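Local coordinates for protein guanylate kinase (Coxiella burnetii, PDB 3TR0) that catalyses the transfer of a phosphate from ATP to GMP, giving GDP and ADP, and is probably needed to recycle GMP, at residues 192-195 and 196-200; 131-134 and 135-139; 56-60 and 61-65; 176-179 and 180-183. All coordinates share one frame; numbering follows the deposited sequence. Where two conformers were deposited one is given.

Along the chain the order is contact 3, contact 2, contact 4, contact 1. Contact 3 leads from the edge strand 56-57 of the mixed sheet on the GMP side into helix 60-69. About 28 Å away, centre to centre, contact 2 lies along helix 129-137, beside the P-loop. Contact 4 lies on helix 173-187, against the parallel core sheet, its centre 23 Å from that of contact 2 and 34 Å from that of contact 3. Helix 191-197 follows helix 173-187 and carries contact 1, 44 Å from contact 2 between centres. Contacts 3 and 2 thus belong to the nucleotide-binding regions, while contacts 4 and 1 both touch the second subunit of the dimer.

Contact 1: 192-195 and 196-200; sequences DVQE and KKLSR
Gln194 and Leu198, one helical turn apart, make the main side-chain contact. The flat amide of Gln194 crosses the branched end of Leu198: its CD lies 4.0 Å from Leu198 CD1, and OE1 comes near Leu198 CG. That oxygen also runs along the start of Lys197, 3.7 Å from its CB, the two side chains lying side by side and pointing the same way. The bend of the glutamine at chi2 (-73°) turns its amide toward the next turn, onto these two neighbours. Its NE2 is given to the carbonyl of Leu167 of the second subunit, and Leu198 packs on Val169 of that subunit, so a residue with a polar tip and a greasy one share the same interface. Glu195 joins them there through Tyr161 and Lys162 of the second subunit.

Behind these side chains helix 191-197 comes to its end. Leu198 N reaches Gln194 O at 2.8 Å, a last i to i+4 bond, yet Leu198 itself leaves helical backbone angles and then sits as N-cap of helix 199-204. The chain therefore passes from one helix to the next through a single residue. One step earlier Val193 O accepts twice, from Lys197 N in the carbonyl plane at 3.2 Å and from Lys196 N, which stands above that plane.

Farther out, the long chain of Lys196 bends back toward Asp192 O. A water accepts from Lys196 NZ (2.8 Å) and donates to Asp192 O (2.8 Å), so the amine is linked through water to the backbone of the preceding turn.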
loop_
_atom_site.group_PDB
_atom_site.type_symbol
_atom_site.label_atom_id
_atom_site.label_comp_id
_atom_site.label_asym_id
_atom_site.label_seq_id
_atom_site.Cartn_x
_atom_site.Cartn_y
_atom_site.Cartn_z
ATOM N N ASP A 192 8.241 2.876 -8.460
ATOM C CA ASP A 192 8.170 4.020 -9.363
ATOM C C ASP A 192 8.435 5.342 -8.642
ATOM O O ASP A 192 9.146 6.207 -9.159
ATOM C CB ASP A 192 6.850 4.061 -10.152
ATOM C CG ASP A 192 5.614 3.916 -9.273
ATOM O OD1 ASP A 192 5.701 4.094 -8.042
ATOM O OD2 ASP A 192 4.536 3.625 -9.832
ATOM N N VAL A 193 7.869 5.490 -7.449
ATOM C CA VAL A 193 8.093 6.682 -6.641
ATOM C C VAL A 193 9.527 6.725 -6.115
ATOM O O VAL A 193 10.157 7.781 -6.087
ATOM C CB VAL A 193 7.134 6.748 -5.443
ATOM C CG1 VAL A 193 7.528 7.890 -4.517
ATOM C CG2 VAL A 193 5.687 6.907 -5.921
ATOM N N GLN A 194 10.035 5.571 -5.695
ATOM C CA GLN A 194 11.366 5.497 -5.093
ATOM C C GLN A 194 12.517 5.684 -6.080
ATOM O O GLN A 194 13.598 6.133 -5.695
ATOM C CB GLN A 194 11.532 4.185 -4.319
ATOM C CG GLN A 194 10.673 4.094 -3.066
ATOM C CD GLN A 194 11.182 4.977 -1.944
ATOM O OE1 GLN A 194 11.350 6.180 -2.114
ATOM N NE2 GLN A 194 11.438 4.377 -0.791
ATOM N N GLU A 195 12.294 5.320 -7.340
ATOM C CA GLU A 195 13.295 5.557 -8.374
ATOM C C GLU A 195 13.674 7.032 -8.376
ATOM O O GLU A 195 14.822 7.391 -8.631
ATOM C CB GLU A 195 12.767 5.150 -9.755
ATOM C CG GLU A 195 12.660 3.645 -9.995
ATOM C CD GLU A 195 13.883 3.064 -10.688
ATOM O OE1 GLU A 195 15.009 3.520 -10.404
ATOM O OE2 GLU A 195 13.718 2.149 -11.523
ATOM N N LYS A 196 12.697 7.885 -8.078
ATOM C CA LYS A 196 12.912 9.326 -8.074
ATOM C C LYS A 196 13.490 9.797 -6.741
ATOM O O LYS A 196 14.529 10.447 -6.705
ATOM C CB LYS A 196 11.601 10.061 -8.370
ATOM C CG LYS A 196 11.003 9.748 -9.730
ATOM C CD LYS A 196 11.699 10.530 -10.833
ATOM C CE LYS A 196 11.195 10.120 -12.207
ATOM N NZ LYS A 196 11.580 8.721 -12.545
ATOM N N LYS A 197 12.814 9.467 -5.644
ATOM C CA LYS A 197 13.247 9.915 -4.321
ATOM C C LYS A 197 14.612 9.369 -3.899
ATOM O O LYS A 197 15.353 10.036 -3.174
ATOM C CB LYS A 197 12.201 9.578 -3.254
ATOM C CG LYS A 197 12.620 10.008 -1.855
ATOM C CD LYS A 197 11.530 9.768 -0.829
ATOM C CE LYS A 197 11.987 10.193 0.561
ATOM N NZ LYS A 197 10.955 9.931 1.604
ATOM N N LEU A 198 14.943 8.160 -4.344
ATOM C CA LEU A 198 16.214 7.540 -3.981
ATOM C C LEU A 198 17.253 7.620 -5.096
ATOM O O LEU A 198 18.171 6.802 -5.157
ATOM C CB LEU A 198 16.006 6.076 -3.602
ATOM C CG LEU A 198 15.122 5.753 -2.399
ATOM C CD1 LEU A 198 15.121 4.257 -2.191
ATOM C CD2 LEU A 198 15.623 6.464 -1.154
ATOM N N SER A 199 17.108 8.608 -5.971
ATOM C CA SER A 199 17.980 8.736 -7.132
ATOM C C SER A 199 19.462 8.724 -6.754
ATOM O O SER A 199 20.265 8.043 -7.388
ATOM C CB SER A 199 17.653 10.013 -7.904
ATOM O OG SER A 199 17.892 11.158 -7.105
ATOM N N ARG A 200 19.815 9.483 -5.721
ATOM C CA ARG A 200 21.209 9.608 -5.301
ATOM C C ARG A 200 21.747 8.294 -4.749
ATOM O O ARG A 200 22.850 7.867 -5.091
ATOM C CB ARG A 200 21.352 10.706 -4.244
ATOM C CG ARG A 200 22.647 10.632 -3.452
ATOM C CD ARG A 200 22.519 11.356 -2.120
ATOM N NE ARG A 200 21.343 10.916 -1.369
ATOM C CZ ARG A 200 21.319 9.864 -0.555
ATOM N NH1 ARG A 200 22.407 9.128 -0.375
ATOM N NH2 ARG A 200 20.200 9.548 0.082
HETATM O O HOH W 1 9.665 6.849 -11.785
#

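Contact 2: 131-134 and 135-139; sequences ALRE and RLIKR. With SO4 (sulfate ion), chain B.
Arg135 N bonds to Ala131 O (3.0 Å) one turn back, and a turn later Arg139 meets a sulfate. Its guanidinium lies edge-on to the ion with the sulfur in its plane: NH2 gives a short bond to O4 of the sulfate (2.6 Å) and NH1 a longer one to O2 of the sulfate (3.1 Å). The chain of Arg139 is extended from CG to NE (chi3 179°), which carries the guanidinium to the P-loop. There Gly17, Gly19, Lys20 and Thr21 hold the same sulfate with their backbone N-H groups.

Arg135 passes alongside, with CD 3.9 Å from sulfate O4, but its NH1 donates to Gly17 O. Around this polar end, Leu132 and Leu136 turn inward: Leu132 packs on Pro15 and Ala18, Leu136 on Arg150 of helix 147-158. Arg133 and Ile137 lie side by side on another flank, CG of the arginine 4.0 Å from CG1 of the isoleucine.

The ion probably came from the crystallisation liquor. Its position, held by P-loop amides and the Arg139 guanidinium, is consistent with that of a phosphate of ATP, whose negative charge Arg139 would be expected to offset in part.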
loop_
_atom_site.group_PDB
_atom_site.type_symbol
_atom_site.label_atom_id
_atom_site.label_comp_id
_atom_site.label_asym_id
_atom_site.label_seq_id
_atom_site.Cartn_x
_atom_site.Cartn_y
_atom_site.Cartn_z
ATOM N N ALA A 131 -25.689 4.543 10.802
ATOM C CA ALA A 131 -24.620 5.491 11.111
ATOM C C ALA A 131 -24.700 6.726 10.221
ATOM O O ALA A 131 -24.474 7.849 10.677
ATOM C CB ALA A 131 -23.259 4.822 10.979
ATOM N N LEU A 132 -25.023 6.519 8.948
ATOM C CA LEU A 132 -25.188 7.631 8.018
ATOM C C LEU A 132 -26.346 8.529 8.434
ATOM O O LEU A 132 -26.209 9.750 8.487
ATOM C CB LEU A 132 -25.434 7.116 6.599
ATOM C CG LEU A 132 -24.351 6.251 5.960
ATOM C CD1 LEU A 132 -24.834 5.751 4.612
ATOM C CD2 LEU A 132 -23.054 7.040 5.815
ATOM N N ARG A 133 -27.493 7.920 8.717
ATOM C CA ARG A 133 -28.677 8.680 9.097
ATOM C C ARG A 133 -28.414 9.475 10.372
ATOM O O ARG A 133 -28.761 10.651 10.465
ATOM C CB ARG A 133 -29.880 7.754 9.285
ATOM C CG ARG A 133 -31.184 8.487 9.557
ATOM C CD ARG A 133 -32.332 7.519 9.804
ATOM N NE ARG A 133 -32.651 6.710 8.630
ATOM C CZ ARG A 133 -33.484 7.088 7.665
ATOM N NH1 ARG A 133 -34.079 8.272 7.726
ATOM N NH2 ARG A 133 -33.717 6.285 6.637
ATOM N N GLU A 134 -27.791 8.823 11.349
ATOM C CA GLU A 134 -27.416 9.475 12.597
ATOM C C GLU A 134 -26.548 10.705 12.360
ATOM O O GLU A 134 -26.874 11.798 12.822
ATOM C CB GLU A 134 -26.687 8.496 13.522
ATOM C CG GLU A 134 -26.317 9.096 14.872
ATOM C CD GLU A 134 -25.663 8.089 15.799
ATOM O OE1 GLU A 134 -25.336 6.978 15.332
ATOM O OE2 GLU A 134 -25.473 8.415 16.989
ATOM N N ARG A 135 -25.446 10.530 11.633
ATOM C CA ARG A 135 -24.528 11.639 11.379
ATOM C C ARG A 135 -25.200 12.762 10.590
ATOM O O ARG A 135 -24.979 13.944 10.869
ATOM C CB ARG A 135 -23.259 11.155 10.664
ATOM C CG ARG A 135 -22.183 12.226 10.533
ATOM C CD ARG A 135 -20.846 11.661 10.045
ATOM N NE ARG A 135 -20.076 11.016 11.110
ATOM C CZ ARG A 135 -19.842 9.707 11.187
ATOM N NH1 ARG A 135 -20.312 8.883 10.259
ATOM N NH2 ARG A 135 -19.129 9.221 12.195
ATOM N N LEU A 136 -26.019 12.397 9.609
ATOM C CA LEU A 136 -26.686 13.396 8.776
ATOM C C LEU A 136 -27.744 14.178 9.551
ATOM O O LEU A 136 -27.817 15.401 9.445
ATOM C CB LEU A 136 -27.311 12.749 7.538
ATOM C CG LEU A 136 -26.354 12.324 6.422
ATOM C CD1 LEU A 136 -27.116 11.632 5.301
ATOM C CD2 LEU A 136 -25.583 13.529 5.892
ATOM N N ILE A 137 -28.565 13.472 10.322
ATOM C CA ILE A 137 -29.607 14.124 11.113
ATOM C C ILE A 137 -28.997 15.136 12.077
ATOM O O ILE A 137 -29.555 16.209 12.296
ATOM C CB ILE A 137 -30.445 13.109 11.916
ATOM C CG1 ILE A 137 -31.221 12.184 10.975
ATOM C CG2 ILE A 137 -31.410 13.830 12.847
ATOM C CD1 ILE A 137 -32.322 12.877 10.201
ATOM N N LYS A 138 -27.845 14.794 12.647
ATOM C CA LYS A 138 -27.204 15.659 13.635
ATOM C C LYS A 138 -26.614 16.930 13.036
ATOM O O LYS A 138 -26.205 17.832 13.765
ATOM C CB LYS A 138 -26.138 14.899 14.427
ATOM C CG LYS A 138 -26.714 13.914 15.427
ATOM C CD LYS A 138 -25.731 13.610 16.550
ATOM C CE LYS A 138 -24.481 12.926 16.037
ATOM N NZ LYS A 138 -23.503 12.682 17.134
ATOM N N ARG A 139 -26.565 16.999 11.710
ATOM C CA ARG A 139 -26.127 18.212 11.037
ATOM C C ARG A 139 -27.318 19.143 10.884
ATOM O O ARG A 139 -28.031 19.105 9.882
ATOM C CB ARG A 139 -25.497 17.886 9.684
ATOM C CG ARG A 139 -24.229 17.063 9.822
ATOM C CD ARG A 139 -23.580 16.715 8.494
ATOM N NE ARG A 139 -22.358 15.952 8.727
ATOM C CZ ARG A 139 -21.629 15.369 7.781
ATOM N NH1 ARG A 139 -21.988 15.447 6.506
ATOM N NH2 ARG A 139 -20.537 14.701 8.118
HETATM S S SO4 B . -19.182 13.119 5.180
HETATM O O1 SO4 B . -18.117 14.096 4.984
HETATM O O2 SO4 B . -20.419 13.614 4.592
HETATM O O3 SO4 B . -18.823 11.848 4.542
HETATM O O4 SO4 B . -19.401 12.919 6.608
#

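Contact 3: 56-60 and 61-65; sequences FFIDE and TRFQA
Asp59 caps helix 60-69 through Arg62, a classic N-cap: it stands just after the edge strand 56-57, and its OD1 accepts from Arg62 N at 2.8 Å in a nearly straight bond. Its chi1 of 54° sets CG between the backbone N and the carbonyl carbon, the crowded position, from which the short carboxylate reaches forward to the first turn. Aspartate suits this place because its side chain is just long enough to reach the N-H three residues on.

The carboxylate takes three bonds from Arg62, two of them at OD1. Arg62 kinks at chi3 (-69°) and brings its guanidinium edge to the same group, forming a salt bridge of two weak bonds: NE to OD1, and NH2 to OD2, each at 3.3 Å. The two flat groups stand at a steep 78°, unlike the coplanar fork of an ideal pair.

Ile58 lies against one face of that guanidinium, its CA 3.8 Å above the guanidinium plane, over its centre, and its CG2 3.7 Å from Arg62 NH1. A branched, apolar residue thus backs the arginine with carbon while its longer arm goes inward, toward Phe63. The Phe63 ring stacks with Phe72 and meets His82, joining the helix to the mixed sheet of the GMP-binding side. At the tip of the isoleucine, CD1 rests 4.0 Å from Phe63 CB.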
loop_
_atom_site.group_PDB
_atom_site.type_symbol
_atom_site.label_atom_id
_atom_site.label_comp_id
_atom_site.label_asym_id
_atom_site.label_seq_id
_atom_site.Cartn_x
_atom_site.Cartn_y
_atom_site.Cartn_z
ATOM N N PHE A 56 -14.901 26.600 -2.691
ATOM C CA PHE A 56 -15.037 27.883 -3.342
ATOM C C PHE A 56 -16.476 27.929 -3.816
ATOM O O PHE A 56 -16.843 27.240 -4.767
ATOM C CB PHE A 56 -14.087 27.998 -4.532
ATOM C CG PHE A 56 -12.635 28.018 -4.150
ATOM C CD1 PHE A 56 -12.074 29.147 -3.573
ATOM C CD2 PHE A 56 -11.829 26.916 -4.377
ATOM C CE1 PHE A 56 -10.738 29.171 -3.223
ATOM C CE2 PHE A 56 -10.495 26.934 -4.031
ATOM C CZ PHE A 56 -9.948 28.066 -3.455
ATOM N N PHE A 57 -17.299 28.715 -3.132
ATOM C CA PHE A 57 -18.715 28.757 -3.454
ATOM C C PHE A 57 -18.985 29.749 -4.577
ATOM O O PHE A 57 -18.666 30.931 -4.467
ATOM C CB PHE A 57 -19.535 29.102 -2.212
ATOM C CG PHE A 57 -19.387 28.110 -1.091
ATOM C CD1 PHE A 57 -20.215 27.001 -1.013
ATOM C CD2 PHE A 57 -18.422 28.288 -0.113
ATOM C CE1 PHE A 57 -20.086 26.095 0.020
ATOM C CE2 PHE A 57 -18.291 27.383 0.924
ATOM C CZ PHE A 57 -19.125 26.288 0.991
ATOM N N ILE A 58 -19.564 29.251 -5.664
ATOM C CA ILE A 58 -19.876 30.089 -6.813
ATOM C C ILE A 58 -21.271 29.770 -7.335
ATOM O O ILE A 58 -21.914 28.835 -6.860
ATOM C CB ILE A 58 -18.851 29.890 -7.940
ATOM C CG1 ILE A 58 -18.759 28.412 -8.327
ATOM C CG2 ILE A 58 -17.486 30.397 -7.504
ATOM C CD1 ILE A 58 -17.869 28.154 -9.526
ATOM N N ASP A 59 -21.739 30.545 -8.309
ATOM C CA ASP A 59 -23.051 30.291 -8.897
ATOM C C ASP A 59 -22.960 29.455 -10.172
ATOM O O ASP A 59 -21.866 29.190 -10.675
ATOM C CB ASP A 59 -23.818 31.599 -9.143
ATOM C CG ASP A 59 -23.037 32.601 -9.979
ATOM O OD1 ASP A 59 -22.289 32.190 -10.890
ATOM O OD2 ASP A 59 -23.184 33.815 -9.726
ATOM N N GLU A 60 -24.115 29.030 -10.675
ATOM C CA GLU A 60 -24.187 28.208 -11.882
ATOM C C GLU A 60 -23.522 28.874 -13.080
ATOM O O GLU A 60 -22.860 28.213 -13.878
ATOM C CB GLU A 60 -25.643 27.894 -12.231
ATOM C CG GLU A 60 -26.150 26.569 -11.702
ATOM C CD GLU A 60 -27.469 26.167 -12.335
ATOM O OE1 GLU A 60 -27.531 25.075 -12.938
ATOM O OE2 GLU A 60 -28.442 26.944 -12.233
ATOM N N THR A 61 -23.721 30.182 -13.212
ATOM C CA THR A 61 -23.144 30.931 -14.319
ATOM C C THR A 61 -21.626 30.813 -14.308
ATOM O O THR A 61 -21.007 30.502 -15.327
ATOM C CB THR A 61 -23.538 32.416 -14.254
ATOM O OG1 THR A 61 -24.966 32.533 -14.307
ATOM C CG2 THR A 61 -22.925 33.180 -15.420
ATOM N N ARG A 62 -21.032 31.060 -13.147
ATOM C CA ARG A 62 -19.594 30.889 -12.966
ATOM C C ARG A 62 -19.144 29.450 -13.224
ATOM O O ARG A 62 -18.149 29.217 -13.909
ATOM C CB ARG A 62 -19.183 31.312 -11.557
ATOM C CG ARG A 62 -18.549 32.684 -11.478
ATOM C CD ARG A 62 -18.313 33.092 -10.036
ATOM N NE ARG A 62 -19.566 33.334 -9.325
ATOM C CZ ARG A 62 -19.640 33.720 -8.056
ATOM N NH1 ARG A 62 -18.530 33.905 -7.353
ATOM N NH2 ARG A 62 -20.823 33.921 -7.490
ATOM N N PHE A 63 -19.874 28.488 -12.669
ATOM C CA PHE A 63 -19.485 27.086 -12.797
ATOM C C PHE A 63 -19.569 26.624 -14.246
ATOM O O PHE A 63 -18.654 25.975 -14.754
ATOM C CB PHE A 63 -20.356 26.193 -11.911
ATOM C CG PHE A 63 -19.772 24.832 -11.668
ATOM C CD1 PHE A 63 -19.808 23.861 -12.655
ATOM C CD2 PHE A 63 -19.182 24.525 -10.453
ATOM C CE1 PHE A 63 -19.268 22.610 -12.436
ATOM C CE2 PHE A 63 -18.637 23.271 -10.230
ATOM C CZ PHE A 63 -18.682 22.315 -11.222
ATOM N N GLN A 64 -20.670 26.963 -14.911
ATOM C CA GLN A 64 -20.857 26.582 -16.304
ATOM C C GLN A 64 -19.744 27.173 -17.158
ATOM O O GLN A 64 -19.212 26.511 -18.051
ATOM C CB GLN A 64 -22.226 27.033 -16.814
ATOM C CG GLN A 64 -22.487 26.689 -18.273
ATOM C CD GLN A 64 -22.499 25.194 -18.528
ATOM O OE1 GLN A 64 -22.123 24.734 -19.606
ATOM N NE2 GLN A 64 -22.938 24.426 -17.536
ATOM N N ALA A 65 -19.395 28.425 -16.875
ATOM C CA ALA A 65 -18.275 29.074 -17.541
ATOM C C ALA A 65 -17.026 28.203 -17.427
ATOM O O ALA A 65 -16.421 27.840 -18.435
ATOM C CB ALA A 65 -18.027 30.447 -16.943
#

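Contact 4: 176-179 and 180-183; sequences AVQN and LIHI
Gln178 and His182 lie one turn apart on helix 173-187, where the glutamine folds over the imidazole. From CB, the Gln178 chain sets out anti to the backbone N (chi1 179°), then bends sharply at chi2 (63°) toward the following turn. CG comes first to the ring, 3.8 Å from His182 NE2. CD follows, at the limit of contact with the same nitrogen and with CE1. At the tip, NE2 of Gln178 stands over one ring face, offset toward the rim and 3.4 Å from His182 CE1; the amide plane is tilted 37° to the ring, so this is an oblique cover and not a flat stack. The same NE2 also lies 3.8 Å from Ile181 CG2.

Gln178 O, which accepts from His182 N at 3.0 Å, also lies over a face of the ring. Asn179 OD1 approaches the ring edge, 3.7 Å from His182 CD2. Histidine, flat and polar on its rim, meets one amide with a face and the other at its edge, and still presents ND1 outward, where it is hydrogen-bonded to ND1 of His182 of the second subunit.

Other flanks of the helix carry apolar residues. Val177 CG1 meets Ile181 CD1 at 4.1 Å, a pair of branched residues of which Val177 packs on Leu23 and Ile181 on Leu27 of helix 20-30. Leu180 and Ile183 face the parallel sheet, on Ile122 of strand 120-125, with Ile183 reaching also to Tyr166 and Val168 of strand 166-169; the helix thus lies between the core sheet and the partner subunit.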
loop_
_atom_site.group_PDB
_atom_site.type_symbol
_atom_site.label_atom_id
_atom_site.label_comp_id
_atom_site.label_asym_id
_atom_site.label_seq_id
_atom_site.Cartn_x
_atom_site.Cartn_y
_atom_site.Cartn_z
ATOM N N ALA A 176 -9.318 4.435 11.439
ATOM C CA ALA A 176 -9.573 4.774 10.044
ATOM C C ALA A 176 -8.512 5.733 9.510
ATOM O O ALA A 176 -8.012 5.563 8.399
ATOM C CB ALA A 176 -10.961 5.377 9.890
ATOM N N VAL A 177 -8.172 6.749 10.300
ATOM C CA VAL A 177 -7.093 7.660 9.926
ATOM C C VAL A 177 -5.795 6.879 9.745
ATOM O O VAL A 177 -5.098 7.045 8.745
ATOM C CB VAL A 177 -6.883 8.766 10.974
ATOM C CG1 VAL A 177 -5.667 9.615 10.618
ATOM C CG2 VAL A 177 -8.132 9.635 11.084
ATOM N N GLN A 178 -5.473 6.019 10.708
ATOM C CA GLN A 178 -4.249 5.220 10.615
ATOM C C GLN A 178 -4.229 4.346 9.358
ATOM O O GLN A 178 -3.178 4.126 8.769
ATOM C CB GLN A 178 -4.052 4.354 11.861
ATOM C CG GLN A 178 -2.800 3.487 11.808
ATOM C CD GLN A 178 -1.521 4.306 11.745
ATOM O OE1 GLN A 178 -1.115 4.921 12.734
ATOM N NE2 GLN A 178 -0.878 4.322 10.577
ATOM N N ASN A 179 -5.388 3.844 8.951
ATOM C CA ASN A 179 -5.458 3.046 7.732
ATOM C C ASN A 179 -5.224 3.880 6.479
ATOM O O ASN A 179 -4.557 3.436 5.543
ATOM C CB ASN A 179 -6.778 2.284 7.649
ATOM C CG ASN A 179 -6.805 1.090 8.577
ATOM O OD1 ASN A 179 -5.767 0.491 8.857
ATOM N ND2 ASN A 179 -7.986 0.741 9.064
ATOM N N LEU A 180 -5.766 5.090 6.465
ATOM C CA LEU A 180 -5.491 6.016 5.375
ATOM C C LEU A 180 -3.988 6.307 5.305
ATOM O O LEU A 180 -3.407 6.383 4.221
ATOM C CB LEU A 180 -6.300 7.306 5.549
ATOM C CG LEU A 180 -7.820 7.114 5.478
ATOM C CD1 LEU A 180 -8.584 8.398 5.824
ATOM C CD2 LEU A 180 -8.212 6.619 4.097
ATOM N N ILE A 181 -3.358 6.448 6.464
ATOM C CA ILE A 181 -1.919 6.702 6.518
ATOM C C ILE A 181 -1.122 5.530 5.941
ATOM O O ILE A 181 -0.163 5.735 5.204
ATOM C CB ILE A 181 -1.451 7.007 7.956
ATOM C CG1 ILE A 181 -2.035 8.341 8.429
ATOM C CG2 ILE A 181 0.072 7.034 8.035
ATOM C CD1 ILE A 181 -1.792 8.626 9.891
ATOM N N HIS A 182 -1.523 4.303 6.267
ATOM C CA HIS A 182 -0.881 3.126 5.683
ATOM C C HIS A 182 -0.926 3.187 4.161
ATOM O O HIS A 182 0.064 2.905 3.491
ATOM C CB HIS A 182 -1.555 1.823 6.147
ATOM C CG HIS A 182 -1.271 1.459 7.574
ATOM N ND1 HIS A 182 -0.037 1.637 8.159
ATOM C CD2 HIS A 182 -2.066 0.921 8.531
ATOM C CE1 HIS A 182 -0.082 1.226 9.413
ATOM N NE2 HIS A 182 -1.301 0.786 9.665
ATOM N N ILE A 183 -2.089 3.537 3.620
ATOM C CA ILE A 183 -2.302 3.492 2.178
ATOM C C ILE A 183 -1.432 4.511 1.444
ATOM O O ILE A 183 -0.802 4.190 0.438
ATOM C CB ILE A 183 -3.789 3.679 1.822
ATOM C CG1 ILE A 183 -4.594 2.452 2.274
ATOM C CG2 ILE A 183 -3.957 3.911 0.325
ATOM C CD1 ILE A 183 -6.095 2.701 2.394
#